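Local coordinates for phosphatidylglycerophosphatase and protein-tyrosine phosphatase 1 (Mus musculus, PDB 3RGO) that removes the terminal phosphate of phosphatidylglycerophosphate to give phosphatidylglycerol, a step on the mitochondrial pathway to cardiolipin, at residues Ala108-Gln113 and Leu143-His147; Gly31-Glu37 and Glu57-Thr63; Tyr2-Thr8 and Gly89-Tyr93. One frame throughout, in Å; residues are numbered along the deposited sequence.

Contact 1: Ala108-Gln113 and Leu143-His147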
loop_
_atom_site.group_PDB
_atom_site.type_symbol
_atom_site.label_atom_id
_atom_site.label_comp_id
_atom_site.label_asym_id
_atom_site.label_seq_id
_atom_site.Cartn_x
_atom_site.Cartn_y
_atom_site.Cartn_z
ATOM N N ALA A 108 5.768 -0.339 3.195
ATOM C CA ALA A 108 7.193 -0.497 3.468
ATOM C C ALA A 108 7.997 -0.588 2.179
ATOM O O ALA A 108 9.055 0.024 2.056
ATOM C CB ALA A 108 7.447 -1.739 4.349
ATOM N N ALA A 109 7.498 -1.355 1.216
ATOM C CA ALA A 109 8.212 -1.521 -0.041
ATOM C C ALA A 109 8.304 -0.186 -0.780
ATOM O O ALA A 109 9.359 0.175 -1.297
ATOM C CB ALA A 109 7.533 -2.577 -0.905
ATOM N N TYR A 110 7.189 0.536 -0.817
ATOM C CA TYR A 110 7.146 1.881 -1.383
ATOM C C TYR A 110 8.234 2.776 -0.785
ATOM O O TYR A 110 9.014 3.383 -1.520
ATOM C CB TYR A 110 5.758 2.494 -1.152
ATOM C CG TYR A 110 5.686 3.996 -1.297
ATOM C CD1 TYR A 110 5.601 4.591 -2.549
ATOM C CD2 TYR A 110 5.691 4.821 -0.176
ATOM C CE1 TYR A 110 5.535 5.972 -2.684
ATOM C CE2 TYR A 110 5.622 6.192 -0.297
ATOM C CZ TYR A 110 5.546 6.765 -1.552
ATOM O OH TYR A 110 5.476 8.134 -1.673
ATOM N N LEU A 111 8.287 2.849 0.544
ATOM C CA LEU A 111 9.275 3.686 1.223
ATOM C C LEU A 111 10.710 3.237 0.953
ATOM O O LEU A 111 11.615 4.065 0.783
ATOM C CB LEU A 111 9.001 3.719 2.727
ATOM C CG LEU A 111 7.695 4.406 3.140
ATOM C CD1 LEU A 111 7.447 4.218 4.629
ATOM C CD2 LEU A 111 7.709 5.889 2.771
ATOM N N ILE A 112 10.924 1.926 0.927
ATOM C CA ILE A 112 12.243 1.397 0.612
ATOM C C ILE A 112 12.725 1.927 -0.729
ATOM O O ILE A 112 13.848 2.418 -0.848
ATOM C CB ILE A 112 12.250 -0.144 0.599
ATOM C CG1 ILE A 112 12.097 -0.679 2.029
ATOM C CG2 ILE A 112 13.530 -0.671 -0.040
ATOM C CD1 ILE A 112 11.880 -2.181 2.114
ATOM N N GLN A 113 11.866 1.837 -1.735
ATOM C CA GLN A 113 12.236 2.255 -3.076
ATOM C C GLN A 113 12.399 3.768 -3.156
ATOM O O GLN A 113 13.387 4.260 -3.692
ATOM C CB GLN A 113 11.207 1.779 -4.102
ATOM C CG GLN A 113 11.418 2.402 -5.480
ATOM C CD GLN A 113 10.836 1.567 -6.593
ATOM O OE1 GLN A 113 10.556 0.384 -6.414
ATOM N NE2 GLN A 113 10.650 2.179 -7.757
ATOM N N LEU A 143 10.692 -8.219 1.911
ATOM C CA LEU A 143 11.139 -6.828 1.891
ATOM C C LEU A 143 12.664 -6.750 1.766
ATOM O O LEU A 143 13.200 -5.820 1.165
ATOM C CB LEU A 143 10.677 -6.089 3.151
ATOM C CG LEU A 143 9.186 -5.757 3.252
ATOM C CD1 LEU A 143 8.858 -5.065 4.570
ATOM C CD2 LEU A 143 8.761 -4.890 2.073
ATOM N N LYS A 144 13.354 -7.730 2.332
ATOM C CA LYS A 144 14.810 -7.823 2.178
ATOM C C LYS A 144 15.214 -8.080 0.729
ATOM O O LYS A 144 16.183 -7.491 0.231
ATOM C CB LYS A 144 15.382 -8.926 3.072
ATOM C CG LYS A 144 15.637 -8.518 4.515
ATOM C CD LYS A 144 16.515 -9.556 5.216
ATOM C CE LYS A 144 17.044 -9.056 6.556
ATOM N NZ LYS A 144 15.956 -8.776 7.530
ATOM N N GLU A 145 14.493 -8.974 0.056
ATOM C CA GLU A 145 14.786 -9.275 -1.345
ATOM C C GLU A 145 14.436 -8.065 -2.209
ATOM O O GLU A 145 15.141 -7.738 -3.170
ATOM C CB GLU A 145 14.005 -10.502 -1.822
ATOM C CG GLU A 145 14.415 -11.817 -1.167
ATOM C CD GLU A 145 15.578 -12.492 -1.879
ATOM O OE1 GLU A 145 16.551 -11.795 -2.239
ATOM O OE2 GLU A 145 15.519 -13.727 -2.074
ATOM N N PHE A 146 13.342 -7.397 -1.855
ATOM C CA PHE A 146 12.914 -6.205 -2.578
ATOM C C PHE A 146 13.992 -5.128 -2.475
ATOM O O PHE A 146 14.300 -4.445 -3.454
ATOM C CB PHE A 146 11.576 -5.689 -2.026
ATOM C CG PHE A 146 11.003 -4.535 -2.802
ATOM C CD1 PHE A 146 11.268 -3.228 -2.426
ATOM C CD2 PHE A 146 10.203 -4.759 -3.909
ATOM C CE1 PHE A 146 10.740 -2.169 -3.135
ATOM C CE2 PHE A 146 9.676 -3.707 -4.623
ATOM C CZ PHE A 146 9.946 -2.407 -4.238
ATOM N N HIS A 147 14.565 -4.995 -1.282
ATOM C CA HIS A 147 15.646 -4.051 -1.023
ATOM C C HIS A 147 16.870 -4.329 -1.901
ATOM O O HIS A 147 17.489 -3.405 -2.426
ATOM C CB HIS A 147 16.030 -4.093 0.457
ATOM C CG HIS A 147 17.029 -3.051 0.855
ATOM N ND1 HIS A 147 18.300 -3.364 1.285
ATOM C CD2 HIS A 147 16.944 -1.700 0.885
ATOM C CE1 HIS A 147 18.954 -2.250 1.566
ATOM N NE2 HIS A 147 18.152 -1.227 1.334
#

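Contact 2: Gly31-Glu37 and Glu57-Thr63. With SO4 (sulfate ion), chain C.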
loop_
_atom_site.group_PDB
_atom_site.type_symbol
_atom_site.label_atom_id
_atom_site.label_comp_id
_atom_site.label_asym_id
_atom_site.label_seq_id
_atom_site.Cartn_x
_atom_site.Cartn_y
_atom_site.Cartn_z
ATOM N N GLY A 31 -6.190 6.871 -6.315
ATOM C CA GLY A 31 -5.804 5.493 -6.530
ATOM C C GLY A 31 -5.987 4.704 -5.253
ATOM O O GLY A 31 -5.889 5.248 -4.156
ATOM N N VAL A 32 -6.278 3.420 -5.388
ATOM C CA VAL A 32 -6.417 2.570 -4.217
ATOM C C VAL A 32 -5.758 1.231 -4.499
ATOM O O VAL A 32 -5.945 0.643 -5.568
ATOM C CB VAL A 32 -7.901 2.401 -3.797
ATOM C CG1 VAL A 32 -8.733 1.887 -4.959
ATOM C CG2 VAL A 32 -8.036 1.482 -2.574
ATOM N N ILE A 33 -4.933 0.785 -3.560
ATOM C CA ILE A 33 -4.337 -0.536 -3.648
ATOM C C ILE A 33 -5.084 -1.430 -2.682
ATOM O O ILE A 33 -5.067 -1.204 -1.475
ATOM C CB ILE A 33 -2.839 -0.526 -3.308
ATOM C CG1 ILE A 33 -2.083 0.346 -4.314
ATOM C CG2 ILE A 33 -2.295 -1.957 -3.295
ATOM C CD1 ILE A 33 -0.579 0.430 -4.067
ATOM N N THR A 34 -5.765 -2.429 -3.227
ATOM C CA THR A 34 -6.570 -3.335 -2.418
ATOM C C THR A 34 -5.917 -4.701 -2.352
ATOM O O THR A 34 -5.712 -5.356 -3.369
ATOM C CB THR A 34 -7.994 -3.474 -2.979
ATOM O OG1 THR A 34 -8.641 -2.193 -2.950
ATOM C CG2 THR A 34 -8.803 -4.475 -2.157
ATOM N N MET A 35 -5.586 -5.128 -1.143
ATOM C CA MET A 35 -4.923 -6.406 -0.964
ATOM C C MET A 35 -5.878 -7.432 -0.381
ATOM O O MET A 35 -6.661 -7.126 0.518
ATOM C CB MET A 35 -3.687 -6.245 -0.079
ATOM C CG MET A 35 -2.571 -5.459 -0.749
ATOM S SD MET A 35 -1.352 -4.829 0.415
ATOM C CE MET A 35 -2.125 -3.276 0.838
ATOM N N ASN A 36 -5.809 -8.645 -0.920
ATOM C CA ASN A 36 -6.606 -9.771 -0.443
ATOM C C ASN A 36 -8.088 -9.455 -0.267
ATOM O O ASN A 36 -8.692 -9.843 0.729
ATOM C CB ASN A 36 -6.035 -10.321 0.865
ATOM C CG ASN A 36 -4.743 -11.093 0.660
ATOM O OD1 ASN A 36 -4.217 -11.705 1.592
ATOM N ND2 ASN A 36 -4.232 -11.079 -0.566
ATOM N N GLU A 37 -8.667 -8.753 -1.236
ATOM C CA GLU A 37 -10.102 -8.488 -1.227
ATOM C C GLU A 37 -10.881 -9.767 -0.917
ATOM O O GLU A 37 -10.833 -10.733 -1.680
ATOM C CB GLU A 37 -10.545 -7.913 -2.575
ATOM C CG GLU A 37 -12.047 -7.743 -2.715
ATOM C CD GLU A 37 -12.451 -7.269 -4.097
ATOM O OE1 GLU A 37 -12.699 -8.125 -4.973
ATOM O OE2 GLU A 37 -12.520 -6.038 -4.308
ATOM N N GLU A 57 -8.754 4.953 -9.403
ATOM C CA GLU A 57 -8.371 3.679 -9.989
ATOM C C GLU A 57 -7.989 2.688 -8.892
ATOM O O GLU A 57 -7.210 3.017 -7.992
ATOM C CB GLU A 57 -7.187 3.881 -10.938
ATOM C CG GLU A 57 -6.748 2.629 -11.678
ATOM C CD GLU A 57 -5.505 2.865 -12.520
ATOM O OE1 GLU A 57 -4.919 3.964 -12.416
ATOM O OE2 GLU A 57 -5.110 1.952 -13.279
ATOM N N GLN A 58 -8.532 1.478 -8.975
ATOM C CA GLN A 58 -8.230 0.435 -8.000
ATOM C C GLN A 58 -7.255 -0.584 -8.569
ATOM O O GLN A 58 -7.454 -1.104 -9.668
ATOM C CB GLN A 58 -9.508 -0.281 -7.546
ATOM C CG GLN A 58 -9.264 -1.384 -6.510
ATOM C CD GLN A 58 -10.535 -2.113 -6.107
ATOM O OE1 GLN A 58 -11.258 -2.635 -6.955
ATOM N NE2 GLN A 58 -10.809 -2.158 -4.807
ATOM N N LEU A 59 -6.189 -0.850 -7.823
ATOM C CA LEU A 59 -5.281 -1.943 -8.144
ATOM C C LEU A 59 -5.465 -3.050 -7.107
ATOM O O LEU A 59 -5.303 -2.821 -5.909
ATOM C CB LEU A 59 -3.829 -1.457 -8.150
ATOM C CG LEU A 59 -2.748 -2.544 -8.087
ATOM C CD1 LEU A 59 -2.807 -3.449 -9.310
ATOM C CD2 LEU A 59 -1.366 -1.915 -7.943
ATOM N N ARG A 60 -5.825 -4.243 -7.565
ATOM C CA ARG A 60 -6.024 -5.362 -6.659
ATOM C C ARG A 60 -4.816 -6.273 -6.672
ATOM O O ARG A 60 -4.371 -6.716 -7.735
ATOM C CB ARG A 60 -7.277 -6.159 -7.031
ATOM C CG ARG A 60 -8.567 -5.579 -6.487
ATOM C CD ARG A 60 -9.720 -6.548 -6.697
ATOM N NE ARG A 60 -9.821 -6.962 -8.093
ATOM C CZ ARG A 60 -10.513 -6.305 -9.017
ATOM N NH1 ARG A 60 -11.172 -5.200 -8.693
ATOM N NH2 ARG A 60 -10.548 -6.752 -10.264
ATOM N N LEU A 61 -4.282 -6.545 -5.487
ATOM C CA LEU A 61 -3.139 -7.435 -5.365
ATOM C C LEU A 61 -3.447 -8.548 -4.373
ATOM O O LEU A 61 -4.196 -8.356 -3.415
ATOM C CB LEU A 61 -1.889 -6.665 -4.930
ATOM C CG LEU A 61 -1.377 -5.581 -5.876
ATOM C CD1 LEU A 61 -0.281 -4.769 -5.208
ATOM C CD2 LEU A 61 -0.878 -6.190 -7.189
ATOM N N SER A 62 -2.870 -9.715 -4.621
ATOM C CA SER A 62 -3.001 -10.841 -3.712
ATOM C C SER A 62 -1.657 -11.146 -3.062
ATOM O O SER A 62 -0.606 -11.016 -3.695
ATOM C CB SER A 62 -3.505 -12.079 -4.460
ATOM O OG SER A 62 -4.876 -11.949 -4.809
ATOM N N THR A 63 -1.689 -11.535 -1.793
ATOM C CA THR A 63 -0.489 -12.032 -1.137
ATOM C C THR A 63 -0.279 -13.466 -1.579
ATOM O O THR A 63 -1.236 -14.156 -1.938
ATOM C CB THR A 63 -0.625 -12.030 0.394
ATOM O OG1 THR A 63 -1.789 -12.784 0.766
ATOM C CG2 THR A 63 -0.741 -10.611 0.924
HETATM S S SO4 C . -1.841 -14.522 3.859
HETATM O O1 SO4 C . -0.918 -14.426 2.727
HETATM O O2 SO4 C . -1.122 -14.239 5.103
HETATM O O3 SO4 C . -2.922 -13.553 3.680
HETATM O O4 SO4 C . -2.407 -15.870 3.915
#

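Contact 3: Tyr2-Thr8 and Gly89-Tyr93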
loop_
_atom_site.group_PDB
_atom_site.type_symbol
_atom_site.label_atom_id
_atom_site.label_comp_id
_atom_site.label_asym_id
_atom_site.label_seq_id
_atom_site.Cartn_x
_atom_site.Cartn_y
_atom_site.Cartn_z
ATOM N N TYR A 2 -7.216 5.487 9.399
ATOM C CA TYR A 2 -6.100 5.501 8.475
ATOM C C TYR A 2 -5.170 6.642 8.848
ATOM O O TYR A 2 -5.569 7.570 9.560
ATOM C CB TYR A 2 -6.592 5.665 7.035
ATOM C CG TYR A 2 -7.250 6.997 6.764
ATOM C CD1 TYR A 2 -6.506 8.083 6.314
ATOM C CD2 TYR A 2 -8.614 7.173 6.958
ATOM C CE1 TYR A 2 -7.105 9.307 6.067
ATOM C CE2 TYR A 2 -9.222 8.392 6.713
ATOM C CZ TYR A 2 -8.464 9.454 6.270
ATOM O OH TYR A 2 -9.071 10.667 6.026
ATOM N N HIS A 3 -3.933 6.563 8.367
ATOM C CA HIS A 3 -2.933 7.594 8.607
ATOM C C HIS A 3 -2.246 7.964 7.298
ATOM O O HIS A 3 -1.967 7.098 6.465
ATOM C CB HIS A 3 -1.870 7.096 9.592
ATOM C CG HIS A 3 -2.379 6.885 10.983
ATOM N ND1 HIS A 3 -2.933 5.694 11.401
ATOM C CD2 HIS A 3 -2.401 7.707 12.058
ATOM C CE1 HIS A 3 -3.281 5.794 12.671
ATOM N NE2 HIS A 3 -2.970 7.007 13.094
ATOM N N ARG A 4 -1.963 9.248 7.117
ATOM C CA ARG A 4 -1.150 9.679 5.988
ATOM C C ARG A 4 0.314 9.330 6.246
ATOM O O ARG A 4 0.847 9.606 7.326
ATOM C CB ARG A 4 -1.307 11.180 5.732
ATOM C CG ARG A 4 -0.331 11.716 4.691
ATOM C CD ARG A 4 -0.699 13.118 4.230
ATOM N NE ARG A 4 -2.020 13.168 3.604
ATOM C CZ ARG A 4 -2.261 12.846 2.335
ATOM N NH1 ARG A 4 -1.272 12.431 1.550
ATOM N NH2 ARG A 4 -3.496 12.933 1.852
ATOM N N ILE A 5 0.956 8.711 5.258
ATOM C CA ILE A 5 2.358 8.325 5.377
ATOM C C ILE A 5 3.259 9.424 4.817
ATOM O O ILE A 5 4.251 9.814 5.440
ATOM C CB ILE A 5 2.641 6.997 4.647
ATOM C CG1 ILE A 5 1.761 5.875 5.217
ATOM C CG2 ILE A 5 4.113 6.631 4.759
ATOM C CD1 ILE A 5 1.987 5.595 6.700
ATOM N N ASP A 6 2.908 9.910 3.632
ATOM C CA ASP A 6 3.556 11.080 3.053
ATOM C C ASP A 6 2.584 11.792 2.114
ATOM O O ASP A 6 1.372 11.579 2.191
ATOM C CB ASP A 6 4.891 10.728 2.364
ATOM C CG ASP A 6 4.723 9.817 1.154
ATOM O OD1 ASP A 6 3.583 9.626 0.685
ATOM O OD2 ASP A 6 5.750 9.298 0.659
ATOM N N HIS A 7 3.104 12.641 1.238
ATOM C CA HIS A 7 2.248 13.420 0.352
ATOM C C HIS A 7 1.433 12.539 -0.607
ATOM O O HIS A 7 0.404 12.970 -1.122
ATOM C CB HIS A 7 3.085 14.445 -0.426
ATOM C CG HIS A 7 2.269 15.483 -1.132
ATOM N ND1 HIS A 7 1.973 15.411 -2.476
ATOM C CD2 HIS A 7 1.686 16.619 -0.677
ATOM C CE1 HIS A 7 1.244 16.461 -2.820
ATOM N NE2 HIS A 7 1.056 17.206 -1.748
ATOM N N THR A 8 1.893 11.310 -0.842
ATOM C CA THR A 8 1.230 10.407 -1.789
ATOM C C THR A 8 0.426 9.305 -1.101
ATOM O O THR A 8 -0.754 9.099 -1.392
ATOM C CB THR A 8 2.245 9.714 -2.739
ATOM O OG1 THR A 8 2.966 10.696 -3.494
ATOM C CG2 THR A 8 1.531 8.774 -3.703
ATOM N N GLY A 89 0.786 14.083 -8.510
ATOM C CA GLY A 89 0.515 14.891 -7.335
ATOM C C GLY A 89 -0.755 14.474 -6.620
ATOM O O GLY A 89 -1.354 15.260 -5.883
ATOM N N GLN A 90 -1.168 13.229 -6.839
ATOM C CA GLN A 90 -2.396 12.715 -6.248
ATOM C C GLN A 90 -2.052 11.624 -5.245
ATOM O O GLN A 90 -0.889 11.259 -5.102
ATOM C CB GLN A 90 -3.348 12.212 -7.334
ATOM C CG GLN A 90 -3.886 13.341 -8.214
ATOM C CD GLN A 90 -4.496 12.854 -9.515
ATOM O OE1 GLN A 90 -4.515 11.656 -9.800
ATOM N NE2 GLN A 90 -4.993 13.790 -10.319
ATOM N N CYS A 91 -3.057 11.112 -4.546
ATOM C CA CYS A 91 -2.794 10.213 -3.434
ATOM C C CYS A 91 -3.321 8.807 -3.674
ATOM O O CYS A 91 -4.213 8.592 -4.497
ATOM C CB CYS A 91 -3.356 10.789 -2.135
ATOM S SG CYS A 91 -2.736 12.441 -1.722
ATOM N N VAL A 92 -2.741 7.852 -2.954
ATOM C CA VAL A 92 -3.151 6.461 -3.045
ATOM C C VAL A 92 -3.415 5.915 -1.652
ATOM O O VAL A 92 -2.592 6.071 -0.749
ATOM C CB VAL A 92 -2.072 5.594 -3.734
ATOM C CG1 VAL A 92 -2.443 4.117 -3.655
ATOM C CG2 VAL A 92 -1.890 6.029 -5.180
ATOM N N TYR A 93 -4.575 5.288 -1.487
ATOM C CA TYR A 93 -4.951 4.646 -0.234
ATOM C C TYR A 93 -4.597 3.168 -0.322
ATOM O O TYR A 93 -5.028 2.473 -1.244
ATOM C CB TYR A 93 -6.453 4.821 0.002
ATOM C CG TYR A 93 -6.953 4.453 1.380
ATOM C CD1 TYR A 93 -7.234 3.130 1.713
ATOM C CD2 TYR A 93 -7.193 5.436 2.339
ATOM C CE1 TYR A 93 -7.719 2.799 2.972
ATOM C CE2 TYR A 93 -7.682 5.113 3.600
ATOM C CZ TYR A 93 -7.940 3.793 3.910
ATOM O OH TYR A 93 -8.424 3.470 5.161
HETATM O O HOH W 1 1.409 12.745 -4.325
#

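Contact 1: Ala108-Gln113 and Leu143-His147
Phe-146 lays one ring face over the methyl of Ala-109. The CB of Ala-109 lies 4.0 Å from the centroid of the Phe-146 ring and 14° off its normal, a CH-pi contact. The same ring brings its CE1 to 3.3 Å from the backbone O of Ala-109. That oxygen already accepts the helical bond from Gln-113 N. Ile-112 comes to the ring from another direction: its CG2 sits at the edge, close to the ring plane, 4.2 Å from Phe-146 CD1. A chi1 of -175°, which sets CG opposite the backbone N, carries the Phe-146 ring across to the neighbouring helix. Shortened to an alanine, this residue would probably leave the Ala-109 methyl without its aromatic cover and open a gap between the two helices.

Leu-143, about one turn before Phe-146, packs beside it. Its two methyls divide the work. CD1 packs 3.6 Å from Ala-108 CB, while CD2 lies over Ala-109, 4.0 Å from its CB. Ile-112 also has two branches in use. CD1 meets Leu-143 CD2, and CG2 touches the edge of the His-147 imidazole in its plane, 3.7 Å from CD2 of that ring.

Further out, the ring of His-76 meets that of Phe-146. Helix 119-129 also packs here, Ala-122 against Ile-112 and Pro-119 against His-147. Gln-113 leans on Val-79 and Leu-83 of helix 72-88.

The axes of the two short helical segments approach to 10.1 Å and run nearly parallel, at -24°. The small Ala-108 and Ala-109 face the larger Leu-143 and Phe-146. This is apolar packing of helices 102-115 and 137-154 in the helical part of the dual-specificity phosphatase domain, away from the predicted active site.

Contact 2: Gly31-Glu37 and Glu57-Thr63
Val-32 and Gln-58 run alongside each other in the same direction from neighbouring strands. CG1 of Val-32 is 3.5 Å from Gln-58 CB. The Gln-58 chain runs out extended, with CG anti to the backbone N (chi1 -180°), and carries its amide over to Thr-34. There Gln-58 NE2 donates to Thr-34 OG1 at 2.9 Å. The bond is bent, and the hydroxyl lies 27° out of the amide plane. Thr-34 OG1 is also hydrogen-bonded to NE2 of His-95.

Arg-60 follows on the same face. Its CG packs near Thr-34 CB, and its CD lies 3.7 Å from Glu-37 OE2. The two charged groups are near each other without forming a salt bridge; Glu-37 pairs with Arg-42. Trp-51 and Ser-48 of helix 48-53 pack along this face.

The opposite face is mostly apolar; Glu-57, at its start, pairs with Lys-84. Ile-33 and Leu-61 cross obliquely, with Ile-33 CG2 4.0 Å from Leu-61 CD1. Leu-59 joins them, and Phe-81 of helix 72-88 packs on Ile-33 and Leu-59.

Main-chain bonds fix the parallel register. Leu-59 N to Val-32 O (2.7 Å, 171°) is nearly straight, and Asn-36 N still bonds to Leu-61 O beyond the strand end. There the Asn-36 side chain crosses Thr-63 at about a right angle. Thr-63 OG1 is 2.7 Å from O1 of a sulfate, probably from the crystallisation liquor, that is also hydrogen-bonded to Met-66 N, Gly-68 N and Arg-102 NE.

Strand 29-35, helix 48-53 and strand 57-61 form a beta-alpha-beta unit. Its strand ends reach the probable active site, where Asn-36 lies close to Cys-96, the predicted phosphocysteine nucleophile.

Contact 3: Tyr2-Thr8 and Gly89-Tyr93
Val-92 N donates to Thr-8 O at 2.8 Å, the firm direct hydrogen bond of this contact. One water adds a second link. It donates to Gln-90 O at 2.8 Å and is hydrogen-bonded to Thr-8 OG1, with a longer bond to His-7 ND1. The Thr-8 methyl CG2 packs on the same carbonyl, 3.7 Å from Gln-90 O.

The loop that presents Thr-8 is held from within. Asp-6 OD1 accepts from Thr-8 N in an Asx turn, and the donor stands above the carboxylate plane. Asp-6 OD1 also accepts from Val-9 N. The Arg-4 chain bends at chi3 (-61°), and its NH1 donates to Asp-6 O at 2.9 Å, with the oxygen in the guanidinium plane. The sulfur of Cys-91 lies near the guanidinium edge, but its position is doubtful. Arg-4 NH2 forms a salt bridge with Glu-27.

Farther along the strands, Tyr-2 and Tyr-93 form an offset edge-to-face pair. The edge of Tyr-93 points toward the face of Tyr-2, with centroids 5.7 Å apart and planes at 63°. Tyr-93 OH ends beside the root of the Tyr-2 side chain, 3.4 Å from its CB, and is hydrogen-bonded to Ala-13 O. The Tyr-2 hydroxyl goes to Glu-27 instead.

Gly-89, with its positive phi (72°), closes helix 72-88 in a Schellman motif, and the chain then enters strand 91-95. Strand 9-12 lies between strands 2-4 and 91-95, so the tyrosines meet across it. The contact thus ties the N-terminal hairpin to a central parallel strand of the mixed sheet in this phosphatase domain, and that strand leads to Cys-96.

Contacts 2 and 3 share one sheet, since strands 29-35 and 91-95 are neighbours in it. Ile-33 N lies 2.9 Å from Tyr-93 O, and Gly-31 O is 3.0 Å from Tyr-93 N, both probable hydrogen bonds. Contact 3 also meets contact 1: Tyr-110 OH is 2.6 Å from Asp-6 OD2, and Leu-111 packs on Ile-5. Contacts 1 and 2 do not touch; their centres are about 18 Å apart, on opposite sides of the chain's centre. Contact 2 is nearest the predicted nucleophile, with the Asn-36 side chain about 4 Å from that of Cys-96. The Tyr-93 side chain of contact 3 is about 9 Å from it.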